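Local coordinates for catabolite control protein A (Lactococcus lactis, PDB 2O20), which probably acts as a global DNA-binding regulator of carbon catabolite repression and activation, a member of the LacI family, at residues T65-P71 with N95-S101; N103-E109 with S128-I134; A232-L236 with A257-V263; A251-L255 with T283-L287. The protein carries 1 engineered substitution. One frame throughout, in Å; residues are numbered along the deposited sequence.

Along the chain, contacts 1 and 2 come in series, followed by contacts 3 and 4, whose segments alternate. Contact 1 pairs two strands of the six-stranded parallel sheet; contact 2 joins the starts of two helices in the same N-terminal subdomain. The centres of contacts 1 and 2 lie about 14 Å apart, with S101 resting on E108. Contacts 3 and 4 share helix 248-260 beside the four-stranded sheet of the other subdomain, their centres about 12 Å apart. Between contacts 1 and 3 the centres are about 38 Å apart. Together they sample both halves of the LacI-type regulatory core, and contacts 1, 3 and 4 also touch the second subunit, so each half takes part in the dimer.

Contact 1: residues T65-P71 with N95-S101; sequences TVGVILP and NMILANS
T65 and I97 meet through methyls, CG2 of T65 lying 3.7 Å from CD1 of I97, at the start of a parallel strand pair from a beta-alpha-beta unit of the Rossmann-like subdomain. T65 turns CG2 anti to its own N (OG1 at chi1 -62°), which leaves OG1 to bond T63 O. With an alanine here, T63 O would probably lose its hydroxyl partner and CD1 of I97 would face a gap. The backbones run in step: V66 N to N95 O, I97 N to V66 O and so on, six bonds in all, ending with S101 N on L70 O. On the face with V68, its CB lies 3.7 Å from CD2 of L98, the two side chains pointing the same way, while CG2 of V68 meets CE of M96 at 3.8 Å. Further out, helix 76-91 covers L70 and M96, helix 105-118 covers I69 and A99, and L98 packs on L98 of the second subunit, placing strand 95-100 at the dimer interface. At the far end, I69 reaches past A99 to bring CG2 within 3.9 Å of CB of S101.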
loop_
_atom_site.group_PDB
_atom_site.type_symbol
_atom_site.label_atom_id
_atom_site.label_comp_id
_atom_site.label_asym_id
_atom_site.label_seq_id
_atom_site.Cartn_x
_atom_site.Cartn_y
_atom_site.Cartn_z
ATOM N N THR D 65 -1.858 -8.848 24.827
ATOM C CA THR D 65 -1.106 -7.995 23.904
ATOM C C THR D 65 -0.474 -8.900 22.869
ATOM O O THR D 65 0.249 -9.832 23.217
ATOM C CB THR D 65 -0.026 -7.152 24.620
ATOM O OG1 THR D 65 -0.647 -6.266 25.567
ATOM C CG2 THR D 65 0.790 -6.332 23.626
ATOM N N VAL D 66 -0.776 -8.589 21.605
ATOM C CA VAL D 66 -0.254 -9.266 20.439
ATOM C C VAL D 66 0.806 -8.427 19.700
ATOM O O VAL D 66 0.553 -7.264 19.320
ATOM C CB VAL D 66 -1.382 -9.737 19.494
ATOM C CG1 VAL D 66 -2.124 -10.914 20.130
ATOM C CG2 VAL D 66 -2.364 -8.635 19.208
ATOM N N GLY D 67 1.982 -9.035 19.550
ATOM C CA GLY D 67 3.091 -8.495 18.740
ATOM C C GLY D 67 2.983 -8.971 17.296
ATOM O O GLY D 67 2.889 -10.168 17.035
ATOM N N VAL D 68 3.044 -8.033 16.350
ATOM C CA VAL D 68 2.991 -8.370 14.906
ATOM C C VAL D 68 4.208 -7.796 14.203
ATOM O O VAL D 68 4.422 -6.583 14.191
ATOM C CB VAL D 68 1.702 -7.812 14.225
ATOM C CG1 VAL D 68 1.594 -8.279 12.781
ATOM C CG2 VAL D 68 0.444 -8.197 15.021
ATOM N N ILE D 69 4.976 -8.679 13.584
ATOM C CA ILE D 69 6.193 -8.328 12.865
ATOM C C ILE D 69 5.923 -8.525 11.394
ATOM O O ILE D 69 5.449 -9.586 10.997
ATOM C CB ILE D 69 7.373 -9.229 13.247
ATOM C CG1 ILE D 69 7.515 -9.240 14.759
ATOM C CG2 ILE D 69 8.665 -8.722 12.533
ATOM C CD1 ILE D 69 8.538 -10.154 15.296
ATOM N N LEU D 70 6.215 -7.491 10.604
ATOM C CA LEU D 70 6.076 -7.562 9.140
ATOM C C LEU D 70 7.214 -6.770 8.526
ATOM O O LEU D 70 7.757 -5.890 9.192
ATOM C CB LEU D 70 4.713 -7.001 8.669
ATOM C CG LEU D 70 4.376 -5.527 8.951
ATOM C CD1 LEU D 70 3.207 -5.033 8.026
ATOM C CD2 LEU D 70 3.997 -5.256 10.402
ATOM N N PRO D 71 7.636 -7.124 7.297
ATOM C CA PRO D 71 8.739 -6.369 6.673
ATOM C C PRO D 71 8.462 -4.858 6.611
ATOM O O PRO D 71 9.269 -4.046 7.067
ATOM C CB PRO D 71 8.793 -6.985 5.282
ATOM C CG PRO D 71 8.415 -8.375 5.525
ATOM C CD PRO D 71 7.280 -8.285 6.470
ATOM N N ASN D 95 -4.585 -5.562 22.899
ATOM C CA ASN D 95 -3.659 -4.546 22.370
ATOM C C ASN D 95 -2.876 -5.130 21.203
ATOM O O ASN D 95 -2.508 -6.303 21.217
ATOM C CB ASN D 95 -2.676 -4.063 23.449
ATOM C CG ASN D 95 -3.358 -3.486 24.664
ATOM O OD1 ASN D 95 -2.970 -3.794 25.794
ATOM N ND2 ASN D 95 -4.339 -2.643 24.453
ATOM N N MET D 96 -2.611 -4.306 20.187
ATOM C CA MET D 96 -1.844 -4.704 18.990
ATOM C C MET D 96 -0.587 -3.824 18.909
ATOM O O MET D 96 -0.700 -2.604 19.012
ATOM C CB MET D 96 -2.658 -4.420 17.719
ATOM C CG MET D 96 -3.834 -5.332 17.462
ATOM S SD MET D 96 -3.332 -6.796 16.568
ATOM C CE MET D 96 -2.731 -6.037 15.053
ATOM N N ILE D 97 0.582 -4.432 18.717
ATOM C CA ILE D 97 1.820 -3.688 18.485
ATOM C C ILE D 97 2.349 -4.099 17.126
ATOM O O ILE D 97 2.543 -5.296 16.871
ATOM C CB ILE D 97 2.915 -3.980 19.562
ATOM C CG1 ILE D 97 2.425 -3.640 20.977
ATOM C CG2 ILE D 97 4.211 -3.199 19.245
ATOM C CD1 ILE D 97 3.346 -4.141 22.101
ATOM N N LEU D 98 2.586 -3.141 16.235
ATOM C CA LEU D 98 3.114 -3.483 14.927
ATOM C C LEU D 98 4.576 -3.049 14.821
ATOM O O LEU D 98 4.925 -1.941 15.215
ATOM C CB LEU D 98 2.303 -2.804 13.811
ATOM C CG LEU D 98 0.772 -2.949 13.763
ATOM C CD1 LEU D 98 0.242 -2.189 12.562
ATOM C CD2 LEU D 98 0.321 -4.386 13.696
ATOM N N ALA D 99 5.411 -3.901 14.246
ATOM C CA ALA D 99 6.823 -3.571 14.096
ATOM C C ALA D 99 7.274 -3.878 12.674
ATOM O O ALA D 99 6.951 -4.934 12.138
ATOM C CB ALA D 99 7.621 -4.344 15.073
ATOM N N ASN D 100 8.027 -2.957 12.077
ATOM C CA ASN D 100 8.583 -3.144 10.739
ATOM C C ASN D 100 9.991 -3.715 10.843
ATOM O O ASN D 100 10.842 -3.145 11.541
ATOM C CB ASN D 100 8.685 -1.798 10.006
ATOM C CG ASN D 100 7.319 -1.153 9.757
ATOM O OD1 ASN D 100 6.455 -1.705 9.044
ATOM N ND2 ASN D 100 7.109 0.010 10.363
ATOM N N SER D 101 10.240 -4.813 10.134
ATOM C CA SER D 101 11.537 -5.493 10.148
ATOM C C SER D 101 12.399 -5.233 8.909
ATOM O O SER D 101 13.586 -5.546 8.944
ATOM C CB SER D 101 11.322 -6.995 10.215
ATOM O OG SER D 101 10.894 -7.503 8.954
#

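Contact 2: residues N103-E109 with S128-I134; sequences NDVEKEE and SSLDEKI
I134 pushes its CD1 against the aliphatic parts of two glutamates, 3.5 Å from CG of E109 and 3.6 Å from CB of E108. This is where the first turns of two successive helices, 105-118 and 132-141, lie side by side in the Rossmann-like alpha/beta subdomain, each with an aspartate at its N-cap. CG1 of I134 stands anti to the carbonyl carbon and the chain then bends at chi2 (-57°), which folds the ethyl arm across E108 at about a right angle. V105 comes next: its CG1 lies 3.8 Å from CG of D131, again crossing roughly perpendicular, so a methyl rests on the carboxylate that caps helix 132-141. That carboxylate is engaged with its own helix, OD2 of D131 accepting from K133 N at 2.8 Å on the anti side. Its counterpart, D104, caps helix 105-118 with weak bonds from E106 N and K107 N. At the outer side, E109 crosses K133 obliquely, OE1 coming against its CD, and the ammonium NZ stays 4.0 Å from that oxygen, short of a salt bridge. E108 runs extended beyond CG, with OE2 bonded to Y125 and OE1 turned to a water. That water donates to E108 OE1 at 2.6 Å, also donates to S129 O, and accepts from D131 N, linking the helix to the loop across from it.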
loop_
_atom_site.group_PDB
_atom_site.type_symbol
_atom_site.label_atom_id
_atom_site.label_comp_id
_atom_site.label_asym_id
_atom_site.label_seq_id
_atom_site.Cartn_x
_atom_site.Cartn_y
_atom_site.Cartn_z
ATOM N N ASN D 103 12.572 -7.004 6.492
ATOM C CA ASN D 103 13.198 -8.308 6.243
ATOM C C ASN D 103 14.692 -8.446 6.602
ATOM O O ASN D 103 15.436 -9.200 5.952
ATOM C CB ASN D 103 13.001 -8.667 4.771
ATOM C CG ASN D 103 11.748 -9.424 4.532
ATOM O OD1 ASN D 103 11.063 -9.158 3.566
ATOM N ND2 ASN D 103 11.444 -10.403 5.392
ATOM N N ASP D 104 15.126 -7.696 7.610
ATOM C CA ASP D 104 16.516 -7.681 8.081
ATOM C C ASP D 104 16.569 -8.503 9.386
ATOM O O ASP D 104 15.896 -8.166 10.345
ATOM C CB ASP D 104 16.929 -6.212 8.313
ATOM C CG ASP D 104 18.360 -6.040 8.836
ATOM O OD1 ASP D 104 18.975 -5.001 8.511
ATOM O OD2 ASP D 104 18.883 -6.889 9.576
ATOM N N VAL D 105 17.402 -9.546 9.429
ATOM C CA VAL D 105 17.439 -10.471 10.569
ATOM C C VAL D 105 17.918 -9.817 11.873
ATOM O O VAL D 105 17.435 -10.166 12.951
ATOM C CB VAL D 105 18.277 -11.740 10.241
ATOM C CG1 VAL D 105 18.324 -12.682 11.434
ATOM C CG2 VAL D 105 17.673 -12.458 9.043
ATOM N N GLU D 106 18.818 -8.845 11.778
ATOM C CA GLU D 106 19.224 -8.047 12.934
ATOM C C GLU D 106 18.046 -7.259 13.494
ATOM O O GLU D 106 17.868 -7.147 14.703
ATOM C CB GLU D 106 20.312 -7.041 12.550
ATOM C CG GLU D 106 21.585 -7.614 11.954
ATOM C CD GLU D 106 22.652 -6.528 11.707
ATOM O OE1 GLU D 106 22.536 -5.422 12.298
ATOM O OE2 GLU D 106 23.617 -6.784 10.941
ATOM N N LYS D 107 17.251 -6.701 12.582
ATOM C CA LYS D 107 16.081 -5.911 12.938
ATOM C C LYS D 107 15.009 -6.828 13.545
ATOM O O LYS D 107 14.386 -6.488 14.532
ATOM C CB LYS D 107 15.570 -5.173 11.696
ATOM C CG LYS D 107 14.992 -3.775 11.936
ATOM C CD LYS D 107 14.876 -2.966 10.599
ATOM C CE LYS D 107 15.920 -1.869 10.470
ATOM N NZ LYS D 107 15.990 -1.261 9.078
ATOM N N GLU D 108 14.832 -8.007 12.960
ATOM C CA GLU D 108 13.906 -9.008 13.506
ATOM C C GLU D 108 14.290 -9.404 14.940
ATOM O O GLU D 108 13.418 -9.470 15.810
ATOM C CB GLU D 108 13.828 -10.237 12.599
ATOM C CG GLU D 108 13.107 -9.949 11.278
ATOM C CD GLU D 108 13.166 -11.091 10.290
ATOM O OE1 GLU D 108 14.104 -11.931 10.386
ATOM O OE2 GLU D 108 12.287 -11.128 9.388
ATOM N N GLU D 109 15.587 -9.638 15.189
ATOM C CA GLU D 109 16.059 -10.004 16.534
ATOM C C GLU D 109 15.799 -8.919 17.560
ATOM O O GLU D 109 15.404 -9.213 18.678
ATOM C CB GLU D 109 17.574 -10.302 16.540
ATOM C CG GLU D 109 17.925 -11.698 16.091
ATOM C CD GLU D 109 19.404 -11.970 16.233
ATOM O OE1 GLU D 109 20.123 -11.898 15.214
ATOM O OE2 GLU D 109 19.845 -12.227 17.371
ATOM N N SER D 128 10.026 -13.113 4.847
ATOM C CA SER D 128 10.430 -14.085 3.825
ATOM C C SER D 128 10.582 -15.483 4.414
ATOM O O SER D 128 10.182 -16.464 3.782
ATOM C CB SER D 128 11.716 -13.639 3.127
ATOM O OG SER D 128 12.727 -13.311 4.065
ATOM N N SER D 129 11.156 -15.572 5.616
ATOM C CA SER D 129 11.158 -16.819 6.382
ATOM C C SER D 129 11.863 -16.671 7.726
ATOM O O SER D 129 12.706 -15.795 7.914
ATOM C CB SER D 129 11.836 -17.950 5.608
ATOM O OG SER D 129 13.114 -17.515 5.203
ATOM N N LEU D 130 11.529 -17.587 8.629
ATOM C CA LEU D 130 12.007 -17.577 10.002
ATOM C C LEU D 130 13.458 -18.070 10.120
ATOM O O LEU D 130 13.741 -19.254 9.915
ATOM C CB LEU D 130 11.073 -18.435 10.868
ATOM C CG LEU D 130 11.150 -18.171 12.367
ATOM C CD1 LEU D 130 10.609 -16.792 12.686
ATOM C CD2 LEU D 130 10.410 -19.264 13.140
ATOM N N ASP D 131 14.367 -17.151 10.451
ATOM C CA ASP D 131 15.792 -17.460 10.628
ATOM C C ASP D 131 16.022 -18.281 11.897
ATOM O O ASP D 131 15.269 -18.180 12.863
ATOM C CB ASP D 131 16.608 -16.151 10.662
ATOM C CG ASP D 131 18.115 -16.378 10.717
ATOM O OD1 ASP D 131 18.770 -16.252 9.659
ATOM O OD2 ASP D 131 18.645 -16.660 11.819
ATOM N N GLU D 132 17.075 -19.093 11.884
ATOM C CA GLU D 132 17.383 -19.982 13.002
ATOM C C GLU D 132 17.669 -19.223 14.298
ATOM O O GLU D 132 17.368 -19.721 15.385
ATOM C CB GLU D 132 18.582 -20.878 12.649
ATOM C CG GLU D 132 18.798 -22.058 13.587
ATOM C CD GLU D 132 17.636 -23.043 13.558
ATOM O OE1 GLU D 132 17.468 -23.726 12.522
ATOM O OE2 GLU D 132 16.883 -23.123 14.565
ATOM N N LYS D 133 18.277 -18.040 14.176
ATOM C CA LYS D 133 18.448 -17.125 15.311
ATOM C C LYS D 133 17.062 -16.793 15.875
ATOM O O LYS D 133 16.811 -16.955 17.071
ATOM C CB LYS D 133 19.145 -15.825 14.884
ATOM C CG LYS D 133 20.597 -15.976 14.402
ATOM C CD LYS D 133 21.305 -14.613 14.396
ATOM C CE LYS D 133 22.743 -14.691 13.905
ATOM N NZ LYS D 133 23.646 -13.712 14.612
ATOM N N ILE D 134 16.170 -16.368 14.978
ATOM C CA ILE D 134 14.786 -15.986 15.321
ATOM C C ILE D 134 14.015 -17.202 15.880
ATOM O O ILE D 134 13.396 -17.125 16.941
ATOM C CB ILE D 134 14.036 -15.389 14.074
ATOM C CG1 ILE D 134 14.872 -14.330 13.333
ATOM C CG2 ILE D 134 12.709 -14.757 14.461
ATOM C CD1 ILE D 134 15.349 -13.137 14.171
HETATM O O HOH W 1 15.197 -11.655 4.841
HETATM O O HOH W 2 13.667 -14.462 10.131
#

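Contact 3: residues A232-L236 with A257-V263; sequences AERLL and AMMDKGV. With SO4 (sulfate ion), chain K.
K261 and E233 form a salt bridge, NZ to OE2 at 2.7 Å, with the ammonium on the anti side of the oxygen and 25° out of the carboxylate plane. The same NZ gives a second bond to O2 of a sulfate, at 2.9 Å, an ion probably taken from the crystallisation liquor. R234 brings NH2 to 3.2 Å from sulfate O3, approaching obliquely, while its NH1 pairs with E237. E233 bends at chi2 (68°), swinging its carboxylate back toward K261. Were E233 an alanine, K261 NZ would probably be left with the sulfate but without its charged mate on the neighbouring helix. Beneath the salt bridge the two helices close in. CB of A232 rests 3.6 Å from CB of A257, small residues that let the backbones come near each other. M258 and L236 reach toward each other tip to tip, M258 CE to L236 CG at 4.1 Å, and CD1 of L236 slides past CG2 of V263 at 4.0 Å. A Schellman motif at G262 follows helix 248-260, and V263 just after it meets L236. Two neighbouring helices, joined through strand 242-245 and packed over the parallel sheet, are the alpha/beta layering of a Rossmann-like subdomain.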
loop_
_atom_site.group_PDB
_atom_site.type_symbol
_atom_site.label_atom_id
_atom_site.label_comp_id
_atom_site.label_asym_id
_atom_site.label_seq_id
_atom_site.Cartn_x
_atom_site.Cartn_y
_atom_site.Cartn_z
ATOM N N ALA D 232 13.381 -7.380 -16.701
ATOM C CA ALA D 232 12.710 -7.475 -18.009
ATOM C C ALA D 232 13.691 -7.866 -19.131
ATOM O O ALA D 232 13.465 -8.856 -19.826
ATOM C CB ALA D 232 11.971 -6.206 -18.351
ATOM N N GLU D 233 14.781 -7.116 -19.282
ATOM C CA GLU D 233 15.685 -7.382 -20.395
ATOM C C GLU D 233 16.406 -8.735 -20.236
ATOM O O GLU D 233 16.771 -9.391 -21.263
ATOM C CB GLU D 233 16.652 -6.213 -20.604
ATOM C CG GLU D 233 17.278 -6.178 -21.970
ATOM C CD GLU D 233 16.304 -5.857 -23.094
ATOM O OE1 GLU D 233 16.513 -6.333 -24.227
ATOM O OE2 GLU D 233 15.331 -5.117 -22.869
ATOM N N ARG D 234 16.576 -9.179 -18.971
ATOM C CA ARG D 234 17.223 -10.459 -18.681
ATOM C C ARG D 234 16.378 -11.629 -19.183
ATOM O O ARG D 234 16.902 -12.582 -19.691
ATOM C CB ARG D 234 17.501 -10.626 -17.184
ATOM C CG ARG D 234 18.337 -9.520 -16.572
ATOM C CD ARG D 234 19.737 -9.448 -17.184
ATOM N NE ARG D 234 19.996 -8.033 -17.417
ATOM C CZ ARG D 234 19.980 -7.398 -18.579
ATOM N NH1 ARG D 234 19.838 -8.028 -19.740
ATOM N NH2 ARG D 234 20.179 -6.101 -18.562
ATOM N N LEU D 235 15.062 -11.518 -19.026
ATOM C CA LEU D 235 14.123 -12.510 -19.520
ATOM C C LEU D 235 14.089 -12.506 -21.058
ATOM O O LEU D 235 14.141 -13.551 -21.682
ATOM C CB LEU D 235 12.733 -12.266 -18.936
ATOM C CG LEU D 235 12.467 -12.934 -17.553
ATOM C CD1 LEU D 235 13.259 -12.311 -16.451
ATOM C CD2 LEU D 235 11.008 -12.913 -17.180
ATOM N N LEU D 236 13.988 -11.315 -21.648
ATOM C CA LEU D 236 13.948 -11.169 -23.114
ATOM C C LEU D 236 15.200 -11.754 -23.753
ATOM O O LEU D 236 15.066 -12.488 -24.764
ATOM C CB LEU D 236 13.763 -9.715 -23.570
ATOM C CG LEU D 236 12.416 -9.056 -23.182
ATOM C CD1 LEU D 236 12.380 -7.621 -23.493
ATOM C CD2 LEU D 236 11.259 -9.774 -23.887
ATOM N N ALA D 257 8.082 -2.446 -17.064
ATOM C CA ALA D 257 9.258 -2.438 -17.954
ATOM C C ALA D 257 8.962 -2.983 -19.359
ATOM O O ALA D 257 9.424 -2.401 -20.350
ATOM C CB ALA D 257 10.403 -3.168 -17.287
ATOM N N MET D 258 8.193 -4.074 -19.464
ATOM C CA MET D 258 7.739 -4.584 -20.756
ATOM C C MET D 258 6.986 -3.510 -21.524
ATOM O O MET D 258 7.287 -3.249 -22.688
ATOM C CB MET D 258 6.878 -5.842 -20.596
ATOM C CG MET D 258 7.635 -7.050 -20.028
ATOM S SD MET D 258 9.034 -7.497 -21.097
ATOM C CE MET D 258 9.673 -8.892 -20.164
ATOM N N MET D 259 6.043 -2.834 -20.858
ATOM C CA MET D 259 5.310 -1.736 -21.499
ATOM C C MET D 259 6.200 -0.521 -21.893
ATOM O O MET D 259 6.030 0.048 -22.970
ATOM C CB MET D 259 4.129 -1.277 -20.643
ATOM C CG MET D 259 3.103 -2.343 -20.274
ATOM S SD MET D 259 2.340 -3.139 -21.750
ATOM C CE MET D 259 1.508 -1.776 -22.486
ATOM N N ASP D 260 7.166 -0.173 -21.038
ATOM C CA ASP D 260 8.125 0.925 -21.301
ATOM C C ASP D 260 8.967 0.674 -22.583
ATOM O O ASP D 260 9.261 1.621 -23.338
ATOM C CB ASP D 260 9.001 1.072 -20.040
ATOM C CG ASP D 260 9.906 2.318 -20.054
ATOM O OD1 ASP D 260 11.114 2.170 -19.740
ATOM O OD2 ASP D 260 9.428 3.381 -20.427
ATOM N N LYS D 261 9.249 -0.597 -22.844
ATOM C CA LYS D 261 10.059 -1.080 -23.975
ATOM C C LYS D 261 9.250 -1.373 -25.259
ATOM O O LYS D 261 9.847 -1.749 -26.306
ATOM C CB LYS D 261 10.774 -2.358 -23.532
ATOM C CG LYS D 261 11.818 -2.159 -22.456
ATOM C CD LYS D 261 12.303 -3.468 -21.777
ATOM C CE LYS D 261 13.428 -3.061 -20.790
ATOM N NZ LYS D 261 14.702 -2.844 -21.527
ATOM N N GLY D 262 7.916 -1.227 -25.189
ATOM C CA GLY D 262 7.035 -1.490 -26.341
ATOM C C GLY D 262 6.821 -2.954 -26.692
ATOM O O GLY D 262 6.485 -3.284 -27.814
ATOM N N VAL D 263 7.061 -3.834 -25.742
ATOM C CA VAL D 263 6.796 -5.250 -25.886
ATOM C C VAL D 263 5.288 -5.441 -25.843
ATOM O O VAL D 263 4.621 -4.821 -25.036
ATOM C CB VAL D 263 7.507 -6.051 -24.763
ATOM C CG1 VAL D 263 7.029 -7.508 -24.737
ATOM C CG2 VAL D 263 9.019 -5.966 -24.942
HETATM S S SO4 K . 17.894 -2.517 -19.401
HETATM O O1 SO4 K . 18.276 -3.065 -20.702
HETATM O O2 SO4 K . 16.439 -2.455 -19.210
HETATM O O3 SO4 K . 18.549 -3.379 -18.446
HETATM O O4 SO4 K . 18.337 -1.124 -19.253
#

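Contact 4: residues A251-L255 with T283-L287; sequences AVGLL and TYPTL
L255 is the main bump on the helix, and it fits into a hollow formed by P285, T283 and L287. Its CG stands anti to its own N (chi1 -179°), which carries the isopropyl fork over to P285 and L287. One prong, CD1, touches CG of the proline ring at 4.1 Å; the other, CD2, sits 3.4 Å from P285 O and reaches L287 beyond. The loop bends at the cis peptide before P285 and is tied by the hydroxyl of T283, whose OG1 donates to P285 O at 2.9 Å, tilted 26° from the carbonyl plane. With OG1 spent within the loop, the methyl of T283 is the part that faces the helix: CG2 lies 3.7 Å from CG2 of V252 and 4.0 Å from CG1, settling over both methyls of the valine. L287 supplies a second bump, coming from the loop and sliding past L255 in the opposite direction: its CD1 rests in the notch beside both CG2 of V252, at 3.6 Å, and CB of A251. L287 is modelled in two conformers, so that fit is less certain than the rest. The small side chain of A251 leaves room for the leucine to approach. The contacts between helix and loop are made almost wholly by carbon, and the touching residues are buried. The loop that follows strand 270-272 thus lies on one flank of helix 248-260, where L255 also meets I271 and A251 meets V245 of strand 242-245; V252 packs on Y225 of helix 225-237 and on Y282 of the second subunit.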
loop_
_atom_site.group_PDB
_atom_site.type_symbol
_atom_site.label_atom_id
_atom_site.label_comp_id
_atom_site.label_asym_id
_atom_site.label_seq_id
_atom_site.Cartn_x
_atom_site.Cartn_y
_atom_site.Cartn_z
ATOM N N ALA D 251 5.994 -8.375 -10.068
ATOM C CA ALA D 251 5.189 -8.559 -11.283
ATOM C C ALA D 251 4.805 -7.258 -11.914
ATOM O O ALA D 251 4.819 -7.158 -13.131
ATOM C CB ALA D 251 3.927 -9.346 -10.998
ATOM N N VAL D 252 4.393 -6.307 -11.071
ATOM C CA VAL D 252 4.010 -4.991 -11.536
ATOM C C VAL D 252 5.226 -4.274 -12.140
ATOM O O VAL D 252 5.083 -3.585 -13.161
ATOM C CB VAL D 252 3.349 -4.132 -10.431
ATOM C CG1 VAL D 252 3.034 -2.739 -10.925
ATOM C CG2 VAL D 252 2.052 -4.777 -9.932
ATOM N N GLY D 253 6.401 -4.436 -11.518
ATOM C CA GLY D 253 7.656 -3.942 -12.073
ATOM C C GLY D 253 8.036 -4.528 -13.422
ATOM O O GLY D 253 8.413 -3.780 -14.339
ATOM N N LEU D 254 7.905 -5.846 -13.562
ATOM C CA LEU D 254 8.137 -6.561 -14.827
ATOM C C LEU D 254 7.200 -6.054 -15.919
ATOM O O LEU D 254 7.650 -5.730 -17.028
ATOM C CB LEU D 254 7.951 -8.088 -14.651
ATOM C CG LEU D 254 8.350 -8.936 -15.865
ATOM C CD1 LEU D 254 9.838 -8.848 -16.042
ATOM C CD2 LEU D 254 7.905 -10.371 -15.733
ATOM N N LEU D 255 5.923 -5.898 -15.580
ATOM C CA LEU D 255 4.925 -5.371 -16.536
ATOM C C LEU D 255 5.241 -3.939 -16.960
ATOM O O LEU D 255 5.227 -3.642 -18.162
ATOM C CB LEU D 255 3.493 -5.465 -15.970
ATOM C CG LEU D 255 2.329 -4.974 -16.848
ATOM C CD1 LEU D 255 2.298 -5.724 -18.140
ATOM C CD2 LEU D 255 1.016 -5.136 -16.126
ATOM N N THR D 283 -2.947 -1.515 -11.890
ATOM C CA THR D 283 -2.105 -1.702 -13.067
ATOM C C THR D 283 -2.876 -1.391 -14.359
ATOM O O THR D 283 -4.080 -1.614 -14.465
ATOM C CB THR D 283 -1.483 -3.099 -13.136
ATOM O OG1 THR D 283 -2.502 -4.067 -13.415
ATOM C CG2 THR D 283 -0.787 -3.419 -11.826
ATOM N N TYR D 284 -2.155 -0.904 -15.353
ATOM C CA TYR D 284 -2.644 -0.871 -16.735
ATOM C C TYR D 284 -1.504 -1.229 -17.661
ATOM O O TYR D 284 -0.458 -0.589 -17.619
ATOM C CB TYR D 284 -3.236 0.478 -17.133
ATOM C CG TYR D 284 -4.067 0.353 -18.411
ATOM C CD1 TYR D 284 -5.412 0.040 -18.361
ATOM C CD2 TYR D 284 -3.470 0.481 -19.666
ATOM C CE1 TYR D 284 -6.167 -0.112 -19.545
ATOM C CE2 TYR D 284 -4.203 0.329 -20.839
ATOM C CZ TYR D 284 -5.547 0.027 -20.776
ATOM O OH TYR D 284 -6.258 -0.100 -21.945
ATOM N N PRO D 285 -1.674 -2.283 -18.477
ATOM C CA PRO D 285 -2.806 -3.237 -18.540
ATOM C C PRO D 285 -3.096 -3.982 -17.239
ATOM O O PRO D 285 -2.234 -4.080 -16.352
ATOM C CB PRO D 285 -2.365 -4.255 -19.620
ATOM C CG PRO D 285 -1.020 -4.032 -19.857
ATOM C CD PRO D 285 -0.685 -2.594 -19.513
ATOM N N THR D 286 -4.309 -4.500 -17.144
ATOM C CA THR D 286 -4.720 -5.273 -15.987
ATOM C C THR D 286 -3.927 -6.574 -15.855
ATOM O O THR D 286 -3.530 -7.200 -16.849
ATOM C CB THR D 286 -6.249 -5.551 -15.962
ATOM O OG1 THR D 286 -6.623 -6.343 -17.089
ATOM C CG2 THR D 286 -7.026 -4.278 -15.942
ATOM N N LEU D 287 -3.619 -6.898 -14.613
ATOM C CA LEU D 287 -2.655 -7.933 -14.281
ATOM C C LEU D 287 -3.298 -9.260 -13.844
ATOM O O LEU D 287 -3.938 -9.353 -12.786
ATOM C CB LEU D 287 -1.717 -7.413 -13.175
ATOM C CG LEU D 287 -0.230 -7.785 -13.232
ATOM C CD1 LEU D 287 0.488 -7.296 -11.964
ATOM C CD2 LEU D 287 0.029 -9.270 -13.439
#